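Xaa-Pro Dipeptidase (Alteromonas macleodii, PDB 2QS8) probably acts as a metal-dependent carboxypeptidase or Xaa-Pro dipeptidase of the amidohydrolase superfamily, hydrolysing a peptide bond to release an amino acid. Local coordinates at residues Asp22-Arg27 / Pro350-Ile355; Asp58-Pro63 / Gly388-Asp393; Gly64-His69 / Glu361-Leu366; Asn35-Ile40 / Gly373-Gly378. All coordinates share one frame; numbering follows the deposited sequence.

Contact 1 (Asp22-Arg27 / Pro350-Ile355)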
loop_
_atom_site.group_PDB
_atom_site.type_symbol
_atom_site.label_atom_id
_atom_site.label_comp_id
_atom_site.label_asym_id
_atom_site.label_seq_id
_atom_site.Cartn_x
_atom_site.Cartn_y
_atom_site.Cartn_z
ATOM N N ASP A 22 -17.278 37.999 33.331
ATOM C CA ASP A 22 -18.654 37.870 32.878
ATOM C C ASP A 22 -19.379 39.200 33.022
ATOM O O ASP A 22 -20.577 39.288 32.768
ATOM C CB ASP A 22 -19.395 36.809 33.697
ATOM C CG ASP A 22 -18.756 35.443 33.594
ATOM O OD1 ASP A 22 -18.482 34.994 32.457
ATOM O OD2 ASP A 22 -18.535 34.812 34.649
ATOM N N GLN A 23 -18.646 40.235 33.417
ATOM C CA GLN A 23 -19.233 41.559 33.614
ATOM C C GLN A 23 -18.814 42.578 32.573
ATOM O O GLN A 23 -17.665 42.598 32.139
ATOM C CB GLN A 23 -18.841 42.108 34.991
ATOM C CG GLN A 23 -19.059 41.139 36.139
ATOM C CD GLN A 23 -20.493 40.662 36.222
ATOM O OE1 GLN A 23 -21.421 41.469 36.273
ATOM N NE2 GLN A 23 -20.683 39.346 36.234
ATOM N N VAL A 24 -19.747 43.430 32.173
ATOM C CA VAL A 24 -19.427 44.483 31.227
ATOM C C VAL A 24 -18.852 45.579 32.108
ATOM O O VAL A 24 -19.519 46.057 33.023
ATOM C CB VAL A 24 -20.670 45.017 30.517
ATOM C CG1 VAL A 24 -20.267 46.101 29.529
ATOM C CG2 VAL A 24 -21.389 43.879 29.804
ATOM N N GLN A 25 -17.607 45.960 31.853
ATOM C CA GLN A 25 -16.948 46.985 32.647
ATOM C C GLN A 25 -17.168 48.366 32.050
ATOM O O GLN A 25 -17.201 48.518 30.833
ATOM C CB GLN A 25 -15.461 46.662 32.736
ATOM C CG GLN A 25 -15.211 45.249 33.253
ATOM C CD GLN A 25 -13.769 44.821 33.123
ATOM O OE1 GLN A 25 -12.865 45.474 33.647
ATOM N NE2 GLN A 25 -13.540 43.713 32.419
ATOM N N SER A 26 -17.322 49.368 32.911
ATOM C CA SER A 26 -17.557 50.733 32.448
ATOM C C SER A 26 -16.331 51.633 32.549
ATOM O O SER A 26 -15.564 51.547 33.502
ATOM C CB SER A 26 -18.701 51.369 33.240
ATOM O OG SER A 26 -19.911 50.654 33.073
ATOM N N ARG A 27 -16.174 52.501 31.557
ATOM C CA ARG A 27 -15.075 53.465 31.504
ATOM C C ARG A 27 -13.721 52.871 31.841
ATOM O O ARG A 27 -13.315 52.850 33.001
ATOM C CB ARG A 27 -15.370 54.642 32.442
ATOM C CG ARG A 27 -16.597 55.466 32.028
ATOM C CD ARG A 27 -16.899 56.594 33.009
ATOM N NE ARG A 27 -17.983 56.247 33.921
ATOM C CZ ARG A 27 -17.863 55.412 34.945
ATOM N NH1 ARG A 27 -16.699 54.838 35.199
ATOM N NH2 ARG A 27 -18.912 55.134 35.704
ATOM N N PRO A 350 -26.609 32.448 26.548
ATOM C CA PRO A 350 -26.640 33.869 26.914
ATOM C C PRO A 350 -25.613 34.656 26.109
ATOM O O PRO A 350 -24.541 34.148 25.794
ATOM C CB PRO A 350 -26.336 33.849 28.414
ATOM C CG PRO A 350 -25.542 32.593 28.594
ATOM C CD PRO A 350 -26.273 31.615 27.717
ATOM N N ALA A 351 -25.948 35.893 25.775
ATOM C CA ALA A 351 -25.072 36.748 24.986
ATOM C C ALA A 351 -23.590 36.788 25.383
ATOM O O ALA A 351 -22.717 36.678 24.527
ATOM C CB ALA A 351 -25.629 38.159 24.959
HETATM N N MSE A 352 -23.300 36.958 26.666
HETATM C CA MSE A 352 -21.918 37.040 27.111
HETATM C C MSE A 352 -21.166 35.740 26.860
HETATM O O MSE A 352 -19.996 35.751 26.479
HETATM C CB MSE A 352 -21.856 37.414 28.600
HETATM C CG MSE A 352 -20.447 37.415 29.177
HETATM SE SE MSE A 352 -19.325 38.721 28.242
HETATM C CE MSE A 352 -19.290 40.254 29.504
ATOM N N LYS A 353 -21.843 34.618 27.079
ATOM C CA LYS A 353 -21.224 33.320 26.862
ATOM C C LYS A 353 -20.922 33.149 25.380
ATOM O O LYS A 353 -19.925 32.528 25.010
ATOM C CB LYS A 353 -22.141 32.202 27.339
ATOM C CG LYS A 353 -21.517 31.324 28.418
ATOM C CD LYS A 353 -21.076 32.128 29.646
ATOM C CE LYS A 353 -20.511 31.211 30.732
ATOM N NZ LYS A 353 -19.972 31.976 31.894
ATOM N N ALA A 354 -21.780 33.716 24.542
ATOM C CA ALA A 354 -21.599 33.642 23.105
ATOM C C ALA A 354 -20.352 34.424 22.704
ATOM O O ALA A 354 -19.543 33.938 21.915
ATOM C CB ALA A 354 -22.825 34.196 22.389
ATOM N N ILE A 355 -20.191 35.628 23.244
ATOM C CA ILE A 355 -19.022 36.434 22.915
ATOM C C ILE A 355 -17.738 35.769 23.417
ATOM O O ILE A 355 -16.692 35.864 22.778
ATOM C CB ILE A 355 -19.123 37.844 23.515
ATOM C CG1 ILE A 355 -20.338 38.558 22.932
ATOM C CG2 ILE A 355 -17.864 38.630 23.203
ATOM C CD1 ILE A 355 -20.629 39.895 23.550
#

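Contact 2 (Asp58-Pro63 / Gly388-Asp393)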
loop_
_atom_site.group_PDB
_atom_site.type_symbol
_atom_site.label_atom_id
_atom_site.label_comp_id
_atom_site.label_asym_id
_atom_site.label_seq_id
_atom_site.Cartn_x
_atom_site.Cartn_y
_atom_site.Cartn_z
ATOM N N ASP A 58 -18.001 56.425 23.549
ATOM C CA ASP A 58 -19.366 56.138 23.122
ATOM C C ASP A 58 -19.492 54.746 22.492
ATOM O O ASP A 58 -20.517 54.412 21.902
ATOM C CB ASP A 58 -19.828 57.219 22.139
ATOM C CG ASP A 58 -18.949 57.305 20.898
ATOM O OD1 ASP A 58 -17.709 57.174 21.020
ATOM O OD2 ASP A 58 -19.493 57.517 19.795
ATOM N N HIS A 59 -18.449 53.933 22.643
ATOM C CA HIS A 59 -18.414 52.581 22.089
ATOM C C HIS A 59 -18.185 51.507 23.147
ATOM O O HIS A 59 -17.770 51.789 24.272
ATOM C CB HIS A 59 -17.287 52.454 21.072
ATOM C CG HIS A 59 -17.473 53.280 19.841
ATOM N ND1 HIS A 59 -17.970 52.759 18.666
ATOM C CD2 HIS A 59 -17.201 54.582 19.594
ATOM C CE1 HIS A 59 -17.991 53.706 17.744
ATOM N NE2 HIS A 59 -17.530 54.821 18.281
ATOM N N THR A 60 -18.466 50.265 22.762
ATOM C CA THR A 60 -18.232 49.116 23.610
ATOM C C THR A 60 -17.070 48.411 22.919
ATOM O O THR A 60 -17.153 48.084 21.735
ATOM C CB THR A 60 -19.439 48.167 23.658
ATOM O OG1 THR A 60 -20.535 48.811 24.325
ATOM C CG2 THR A 60 -19.075 46.877 24.393
ATOM N N VAL A 61 -15.978 48.218 23.650
ATOM C CA VAL A 61 -14.794 47.568 23.114
ATOM C C VAL A 61 -14.794 46.087 23.488
ATOM O O VAL A 61 -15.223 45.708 24.585
ATOM C CB VAL A 61 -13.501 48.242 23.654
ATOM C CG1 VAL A 61 -12.274 47.466 23.201
ATOM C CG2 VAL A 61 -13.424 49.686 23.168
ATOM N N LEU A 62 -14.336 45.252 22.559
ATOM C CA LEU A 62 -14.253 43.816 22.796
ATOM C C LEU A 62 -12.938 43.313 22.205
ATOM O O LEU A 62 -12.276 44.018 21.441
ATOM C CB LEU A 62 -15.413 43.072 22.119
ATOM C CG LEU A 62 -16.848 43.597 22.242
ATOM C CD1 LEU A 62 -17.099 44.630 21.159
ATOM C CD2 LEU A 62 -17.840 42.457 22.100
ATOM N N PRO A 63 -12.516 42.102 22.584
ATOM C CA PRO A 63 -11.262 41.654 21.983
ATOM C C PRO A 63 -11.601 41.188 20.564
ATOM O O PRO A 63 -12.773 40.974 20.256
ATOM C CB PRO A 63 -10.814 40.523 22.909
ATOM C CG PRO A 63 -12.084 39.998 23.475
ATOM C CD PRO A 63 -12.949 41.213 23.673
ATOM N N GLY A 388 -23.229 50.526 20.876
ATOM C CA GLY A 388 -24.323 49.751 21.426
ATOM C C GLY A 388 -23.835 48.716 22.413
ATOM O O GLY A 388 -22.635 48.533 22.583
ATOM N N ASN A 389 -24.771 48.038 23.062
ATOM C CA ASN A 389 -24.442 47.020 24.051
ATOM C C ASN A 389 -24.734 45.628 23.498
ATOM O O ASN A 389 -25.890 45.230 23.382
ATOM C CB ASN A 389 -25.263 47.238 25.323
ATOM C CG ASN A 389 -24.730 46.443 26.500
ATOM O OD1 ASN A 389 -24.306 45.290 26.352
ATOM N ND2 ASN A 389 -24.757 47.052 27.686
ATOM N N PRO A 390 -23.683 44.871 23.147
ATOM C CA PRO A 390 -23.834 43.518 22.603
ATOM C C PRO A 390 -24.580 42.561 23.530
ATOM O O PRO A 390 -25.251 41.640 23.065
ATOM C CB PRO A 390 -22.389 43.082 22.374
ATOM C CG PRO A 390 -21.695 44.371 22.080
ATOM C CD PRO A 390 -22.271 45.289 23.115
ATOM N N ILE A 391 -24.460 42.781 24.838
ATOM C CA ILE A 391 -25.120 41.925 25.822
ATOM C C ILE A 391 -26.650 42.047 25.792
ATOM O O ILE A 391 -27.361 41.093 26.126
ATOM C CB ILE A 391 -24.627 42.244 27.251
ATOM C CG1 ILE A 391 -23.098 42.149 27.307
ATOM C CG2 ILE A 391 -25.256 41.278 28.253
ATOM C CD1 ILE A 391 -22.543 40.804 26.909
ATOM N N GLU A 392 -27.154 43.212 25.386
ATOM C CA GLU A 392 -28.594 43.439 25.330
ATOM C C GLU A 392 -29.201 43.105 23.966
ATOM O O GLU A 392 -30.390 42.805 23.855
ATOM C CB GLU A 392 -28.917 44.893 25.681
ATOM C CG GLU A 392 -28.327 45.363 27.006
ATOM C CD GLU A 392 -28.878 46.714 27.448
ATOM O OE1 GLU A 392 -29.006 47.619 26.591
ATOM O OE2 GLU A 392 -29.175 46.869 28.656
ATOM N N ASP A 393 -28.379 43.173 22.933
ATOM C CA ASP A 393 -28.813 42.876 21.572
ATOM C C ASP A 393 -27.545 42.597 20.771
ATOM O O ASP A 393 -26.988 43.485 20.125
ATOM C CB ASP A 393 -29.583 44.067 20.997
ATOM C CG ASP A 393 -30.027 43.845 19.564
ATOM O OD1 ASP A 393 -30.142 42.673 19.142
ATOM O OD2 ASP A 393 -30.276 44.852 18.862
#

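Contact 3 (Gly64-His69 / Glu361-Leu366). With MG (magnesium ion), chain C.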
loop_
_atom_site.group_PDB
_atom_site.type_symbol
_atom_site.label_atom_id
_atom_site.label_comp_id
_atom_site.label_asym_id
_atom_site.label_seq_id
_atom_site.Cartn_x
_atom_site.Cartn_y
_atom_site.Cartn_z
ATOM N N GLY A 64 -10.598 41.069 19.699
ATOM C CA GLY A 64 -10.852 40.629 18.340
ATOM C C GLY A 64 -11.632 39.330 18.299
ATOM O O GLY A 64 -11.331 38.406 19.043
ATOM N N LEU A 65 -12.638 39.250 17.439
ATOM C CA LEU A 65 -13.450 38.040 17.335
ATOM C C LEU A 65 -12.791 36.943 16.475
ATOM O O LEU A 65 -11.990 37.235 15.589
ATOM C CB LEU A 65 -14.828 38.404 16.771
ATOM C CG LEU A 65 -15.587 39.449 17.608
ATOM C CD1 LEU A 65 -16.867 39.850 16.887
ATOM C CD2 LEU A 65 -15.893 38.890 18.989
HETATM N N MSE A 66 -13.145 35.693 16.749
HETATM C CA MSE A 66 -12.596 34.556 16.018
HETATM C C MSE A 66 -13.653 33.616 15.432
HETATM O O MSE A 66 -14.665 33.336 16.070
HETATM C CB MSE A 66 -11.683 33.757 16.941
HETATM C CG MSE A 66 -10.475 34.517 17.391
HETATM SE SE MSE A 66 -9.225 33.366 18.386
HETATM C CE MSE A 66 -8.433 34.691 19.594
ATOM N N ASP A 67 -13.417 33.145 14.211
ATOM C CA ASP A 67 -14.338 32.227 13.538
ATOM C C ASP A 67 -13.538 30.953 13.252
ATOM O O ASP A 67 -12.611 30.958 12.458
ATOM C CB ASP A 67 -14.853 32.851 12.230
ATOM C CG ASP A 67 -16.043 32.104 11.651
ATOM O OD1 ASP A 67 -16.128 30.873 11.835
ATOM O OD2 ASP A 67 -16.893 32.752 10.996
HETATM N N MSE A 68 -13.897 29.866 13.928
HETATM C CA MSE A 68 -13.192 28.591 13.781
HETATM C C MSE A 68 -13.510 27.803 12.503
HETATM O O MSE A 68 -12.991 26.699 12.328
HETATM C CB MSE A 68 -13.513 27.685 14.968
HETATM C CG MSE A 68 -13.180 28.246 16.335
HETATM SE SE MSE A 68 -11.256 28.531 16.392
HETATM C CE MSE A 68 -10.522 26.733 16.415
ATOM N N HIS A 69 -14.358 28.337 11.627
ATOM C CA HIS A 69 -14.728 27.583 10.433
ATOM C C HIS A 69 -15.126 28.455 9.249
ATOM O O HIS A 69 -16.299 28.792 9.074
ATOM C CB HIS A 69 -15.870 26.627 10.790
ATOM C CG HIS A 69 -16.088 25.520 9.803
ATOM N ND1 HIS A 69 -16.063 24.190 10.165
ATOM C CD2 HIS A 69 -16.386 25.546 8.483
ATOM C CE1 HIS A 69 -16.343 23.445 9.110
ATOM N NE2 HIS A 69 -16.544 24.243 8.078
ATOM N N GLU A 361 -12.643 31.004 24.076
ATOM C CA GLU A 361 -12.844 29.603 23.709
ATOM C C GLU A 361 -12.164 29.271 22.385
ATOM O O GLU A 361 -11.556 28.203 22.232
ATOM C CB GLU A 361 -14.337 29.281 23.645
ATOM C CG GLU A 361 -14.993 29.323 25.021
ATOM C CD GLU A 361 -14.192 28.544 26.068
ATOM O OE1 GLU A 361 -14.268 27.300 26.080
ATOM O OE2 GLU A 361 -13.473 29.177 26.869
ATOM N N THR A 362 -12.257 30.194 21.432
ATOM C CA THR A 362 -11.636 30.005 20.139
ATOM C C THR A 362 -10.126 30.049 20.301
ATOM O O THR A 362 -9.408 29.286 19.657
ATOM C CB THR A 362 -12.057 31.099 19.135
ATOM O OG1 THR A 362 -11.937 32.387 19.750
ATOM C CG2 THR A 362 -13.489 30.876 18.667
ATOM N N ALA A 363 -9.645 30.943 21.164
ATOM C CA ALA A 363 -8.204 31.075 21.404
ATOM C C ALA A 363 -7.606 29.788 21.971
ATOM O O ALA A 363 -6.470 29.442 21.658
ATOM C CB ALA A 363 -7.926 32.237 22.339
ATOM N N LYS A 364 -8.368 29.086 22.803
ATOM C CA LYS A 364 -7.896 27.833 23.386
ATOM C C LYS A 364 -7.844 26.726 22.325
ATOM O O LYS A 364 -6.887 25.953 22.268
ATOM C CB LYS A 364 -8.811 27.394 24.534
ATOM C CG LYS A 364 -8.847 28.354 25.713
ATOM C CD LYS A 364 -9.894 27.926 26.732
ATOM C CE LYS A 364 -10.137 29.018 27.753
ATOM N NZ LYS A 364 -11.329 28.712 28.596
ATOM N N LEU A 365 -8.878 26.657 21.492
ATOM C CA LEU A 365 -8.938 25.656 20.428
ATOM C C LEU A 365 -7.789 25.842 19.435
ATOM O O LEU A 365 -7.283 24.870 18.887
ATOM C CB LEU A 365 -10.282 25.726 19.688
ATOM C CG LEU A 365 -10.540 24.691 18.579
ATOM C CD1 LEU A 365 -10.259 23.266 19.070
ATOM C CD2 LEU A 365 -11.983 24.815 18.116
ATOM N N LEU A 366 -7.383 27.090 19.213
ATOM C CA LEU A 366 -6.279 27.383 18.305
ATOM C C LEU A 366 -4.939 27.405 19.039
ATOM O O LEU A 366 -3.912 27.703 18.441
ATOM C CB LEU A 366 -6.490 28.727 17.606
ATOM C CG LEU A 366 -7.358 28.763 16.340
ATOM C CD1 LEU A 366 -7.433 30.185 15.809
ATOM C CD2 LEU A 366 -6.765 27.851 15.270
HETATM MG MG MG C . -17.063 23.628 5.811
#

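Contact 4 (Asn35-Ile40 / Gly373-Gly378)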
loop_
_atom_site.group_PDB
_atom_site.type_symbol
_atom_site.label_atom_id
_atom_site.label_comp_id
_atom_site.label_asym_id
_atom_site.label_seq_id
_atom_site.Cartn_x
_atom_site.Cartn_y
_atom_site.Cartn_z
ATOM N N ASN A 35 2.674 46.072 19.455
ATOM C CA ASN A 35 1.575 45.161 19.151
ATOM C C ASN A 35 1.041 44.533 20.440
ATOM O O ASN A 35 0.278 43.566 20.407
ATOM C CB ASN A 35 2.055 44.071 18.188
ATOM C CG ASN A 35 3.110 43.170 18.803
ATOM O OD1 ASN A 35 3.709 43.491 19.831
ATOM N ND2 ASN A 35 3.348 42.033 18.167
ATOM N N ILE A 36 1.439 45.109 21.572
ATOM C CA ILE A 36 1.036 44.606 22.885
ATOM C C ILE A 36 0.162 45.555 23.703
ATOM O O ILE A 36 0.283 46.773 23.609
ATOM C CB ILE A 36 2.291 44.278 23.738
ATOM C CG1 ILE A 36 3.166 43.260 23.011
ATOM C CG2 ILE A 36 1.884 43.730 25.104
ATOM C CD1 ILE A 36 2.471 41.937 22.746
ATOM N N ILE A 37 -0.719 44.976 24.511
ATOM C CA ILE A 37 -1.563 45.746 25.412
ATOM C C ILE A 37 -0.678 45.862 26.658
ATOM O O ILE A 37 -0.504 44.891 27.388
ATOM C CB ILE A 37 -2.860 44.984 25.757
ATOM C CG1 ILE A 37 -3.713 44.815 24.499
ATOM C CG2 ILE A 37 -3.636 45.720 26.832
ATOM C CD1 ILE A 37 -4.927 43.936 24.694
ATOM N N SER A 38 -0.101 47.041 26.876
ATOM C CA SER A 38 0.799 47.261 28.008
ATOM C C SER A 38 0.144 47.602 29.344
ATOM O O SER A 38 0.739 47.397 30.397
ATOM C CB SER A 38 1.815 48.350 27.664
ATOM O OG SER A 38 1.165 49.558 27.334
ATOM N N ASP A 39 -1.073 48.126 29.321
ATOM C CA ASP A 39 -1.710 48.461 30.581
ATOM C C ASP A 39 -3.217 48.670 30.470
ATOM O O ASP A 39 -3.749 48.922 29.393
ATOM C CB ASP A 39 -1.052 49.709 31.170
ATOM C CG ASP A 39 -1.119 49.748 32.685
ATOM O OD1 ASP A 39 -0.764 50.803 33.256
ATOM O OD2 ASP A 39 -1.516 48.734 33.303
ATOM N N ILE A 40 -3.896 48.559 31.607
ATOM C CA ILE A 40 -5.341 48.725 31.669
ATOM C C ILE A 40 -5.673 49.418 32.977
ATOM O O ILE A 40 -5.597 48.812 34.043
ATOM C CB ILE A 40 -6.062 47.359 31.637
ATOM C CG1 ILE A 40 -5.657 46.589 30.378
ATOM C CG2 ILE A 40 -7.571 47.561 31.688
ATOM C CD1 ILE A 40 -6.135 45.169 30.363
ATOM N N GLY A 373 -7.342 36.522 22.569
ATOM C CA GLY A 373 -8.576 36.039 23.162
ATOM C C GLY A 373 -9.185 36.892 24.254
ATOM O O GLY A 373 -10.337 36.677 24.631
ATOM N N SER A 374 -8.431 37.855 24.766
ATOM C CA SER A 374 -8.936 38.726 25.825
ATOM C C SER A 374 -8.146 40.023 25.903
ATOM O O SER A 374 -6.990 40.094 25.478
ATOM C CB SER A 374 -8.870 38.022 27.184
ATOM O OG SER A 374 -7.526 37.799 27.573
ATOM N N ILE A 375 -8.780 41.056 26.439
ATOM C CA ILE A 375 -8.106 42.336 26.582
ATOM C C ILE A 375 -7.508 42.341 27.983
ATOM O O ILE A 375 -8.164 42.682 28.967
ATOM C CB ILE A 375 -9.082 43.487 26.362
ATOM C CG1 ILE A 375 -9.667 43.362 24.944
ATOM C CG2 ILE A 375 -8.368 44.816 26.544
ATOM C CD1 ILE A 375 -10.681 44.412 24.566
ATOM N N GLU A 376 -6.251 41.918 28.043
ATOM C CA GLU A 376 -5.504 41.792 29.281
ATOM C C GLU A 376 -4.075 42.238 29.023
ATOM O O GLU A 376 -3.554 42.068 27.917
ATOM C CB GLU A 376 -5.508 40.326 29.724
ATOM C CG GLU A 376 -6.015 40.076 31.138
ATOM C CD GLU A 376 -6.525 38.647 31.341
ATOM O OE1 GLU A 376 -6.876 38.300 32.489
ATOM O OE2 GLU A 376 -6.586 37.875 30.358
ATOM N N SER A 377 -3.443 42.803 30.045
ATOM C CA SER A 377 -2.071 43.274 29.925
ATOM C C SER A 377 -1.134 42.144 29.503
ATOM O O SER A 377 -1.171 41.049 30.069
ATOM C CB SER A 377 -1.597 43.857 31.263
ATOM O OG SER A 377 -2.447 44.906 31.698
ATOM N N GLY A 378 -0.294 42.422 28.511
ATOM C CA GLY A 378 0.637 41.423 28.029
ATOM C C GLY A 378 0.218 40.775 26.718
ATOM O O GLY A 378 1.064 40.466 25.882
#

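Contact 1 (Asp22-Arg27 / Pro350-Ile355)
The loop that leads into strand 25-26 passes one side of the first turn of helix 351-357, with the CA atoms of Asp22 and Met352 6.7 Å apart. In amidohydrolases a small beta domain, built from both ends of the chain, flanks the TIM barrel. This contact joins the N-terminal part of that domain to a helix from late in the barrel region. It lies at the surface and is small, 188 Å² in all. Met352, a selenomethionine in the crystal, gives the largest share, followed by Asp22. Its CB points toward the loop, with CG anti to the backbone N (chi1 175°). Bends at chi2 and chi3 then lay the methyl group along the loop backbone. There Met352 CE touches the carbonyl O of Asp22 at 3.6 Å and the carbonyl carbon of Gln23 at 3.9 Å. The methyl therefore packs mainly on peptide groups. The one side chain it meets in the loop is Val24, which it crosses obliquely, with CE 4.2 Å from Val24 CG2. Ile17 touches Met352 from the same chain, and Val24 also touches Ile391.

The next residue, Lys353, is exposed and extends its amine to the start of the loop. Its chi1 of -121° lies off any staggered position. Beyond the bend at chi2 the chain runs straight and delivers the ammonium group to Asp22. The salt bridge is long and its hydrogen bond weak. Asp22 OD1 lies 3.4 Å from Lys353 NZ and also takes a weak bond from Gln356 NE2.

Contact 2 (Asp58-Pro63 / Gly388-Asp393)
The carbonyl O of Gly388 is approached from above its plane by the hydroxyl of Thr60. Thr60 OG1 donates to Gly388 O at 2.7 Å, from 32° above the carbonyl plane and not along a lone pair. The second flat group, the amide of Asn389, turns back on its own loop. Its OD1 accepts from Ile391 N at 2.9 Å, in the plane of the amide carbonyl. This is an Asx turn, and it shapes the loop between strands 383-386 and 400-405. Asn389 O is gripped as well, by the backbone N atoms of Glu392 and Asp393. The pyrrolidine ring of Pro390 turns CD and CG toward the strand.

Thr60 meets both Gly388 and Pro390. Its OG1 stands anti to the carbonyl carbon (chi1 -67°), which aims the hydroxyl at Gly388. The same torsion sets CG2 anti to the backbone N, and this methyl meets Pro390 CD tip to tip at 3.8 Å. Leu62, two residues along the same strand face, adds CD2 at 4.3 Å from Pro390 CG. Gly388 has a positive phi of 122°, at which a CB would press on the carbonyl O of the preceding residue.

Strand 60-67 runs antiparallel to strand 383-386, with backbone bonds from Thr60 to Val386 and from Leu62 to Ile384. The contact thus fastens the loop that follows strand 383-386 across the side chains of its partner strand. Ile355 of helix 351-357 packs on both Leu62 and Pro390, and strand 9-16 flanks Thr60 through Lys15.

Contact 3 (Gly64-His69 / Glu361-Leu366)
Glu361 opens the helical segment and turns its carboxylate away from the strand, where OE2 binds Lys364 NZ in a salt bridge of 2.8 Å. Thr362 points at the strand and meets both methionines. Its OG1 sits in the crowded position between backbone N and carbonyl carbon (chi1 48°) and bonds to Thr359 O. The same oxygen lies against Met66, 3.1 Å from its CB, while Thr362 CG2 faces Met68 CG at 3.5 Å. An alanine here would lose both the hydroxyl bond to Thr359 and the methyl against Met68, and would probably loosen the fit of the helix on the strand. Ala363 meets the extended end of Met66, with CB 3.7 Å from Met66 CE. Leu365 lies across the folded end of Met68, too close in the model for the spacing to be trusted. Leu366 closes the row, its CG 3.9 Å from Met68 SE. Both methionines are selenomethionines in the crystal.

Leu65 and Asp67 point away from the helix. Asp67 OD1 accepts from His69 N in an Asx turn. His69 NE2 binds magnesium at 2.4 Å, with His71 beside it. This is the HxH motif that ends the first barrel strand in amidohydrolases. Helix 360-365 packs on strand 60-67. Strand 107-112 touches Met66 and Leu366, and strand 273-275 touches Met68 and Leu365.

Contact 4 (Asn35-Ile40 / Gly373-Gly378)
Three isoleucines of strand 36-42 share one first torsion, with CG1 anti to the carbonyl carbon and CG2 anti to the backbone N. They differ at the next bond. In Ile36 the fold at chi2 (-61°) brings CD1 to 3.7 Å from Gly378 O, and CG2, set by chi1, lies 3.5 Å from the same oxygen. Ile37 and Ile40 extend their CD1 methyls over the loop. Ile37 CD1 comes to 4.0 Å from Ile375 CG2, the two side chains crossing at about a right angle. Ile40 CD1 rests on backbone, 3.5 Å from Ile375 O. An alanine in place of Ile37 would lose the CD1 methyl on Ile375 and the CG2 branch near Glu376 O, and would probably weaken the packing on Ile375.

The polar tie is nearly straight. Gly378 N donates to Ile37 O at 2.7 Å, almost along the C=O axis. A classic beta bulge at Ser38 and Asp39 sets both opposite Val31 of strand 28-33. Glu376 OE2 takes a bond from Ser374 OG and a salt bridge from Lys20, while Lys379 also reaches Ser374 OG. The loop thus lies against strand 36-42 in the small beta domain. Strand 28-33 packs on Ile37, Ile40 and Ile375, and strand 60-67 packs on Ile375.

In the fold
Contacts 1, 2 and 4 join parts around the small beta domain, and contact 3 packs a helix on a barrel strand near the centre of the chain. Contacts 1 and 2 have centres 8 Å apart and touch directly, Val24 CG2 lying 3.5 Å from Ile391 CG1. Contacts 2 and 3 share strand 60-67, although their centres are 19 Å apart. Ile375 of contact 4 packs on that strand too, with its CD1 3.7 Å from Val61 CG1. Contact 4 also reaches contact 3, where Met66 CE meets Gly373 N. Strand 60-67 thus runs from the beta domain toward the metal site. There His69 of contact 3 binds magnesium with His71 and Asp328. The Met68 side chain is about 13 Å from the bound methionine.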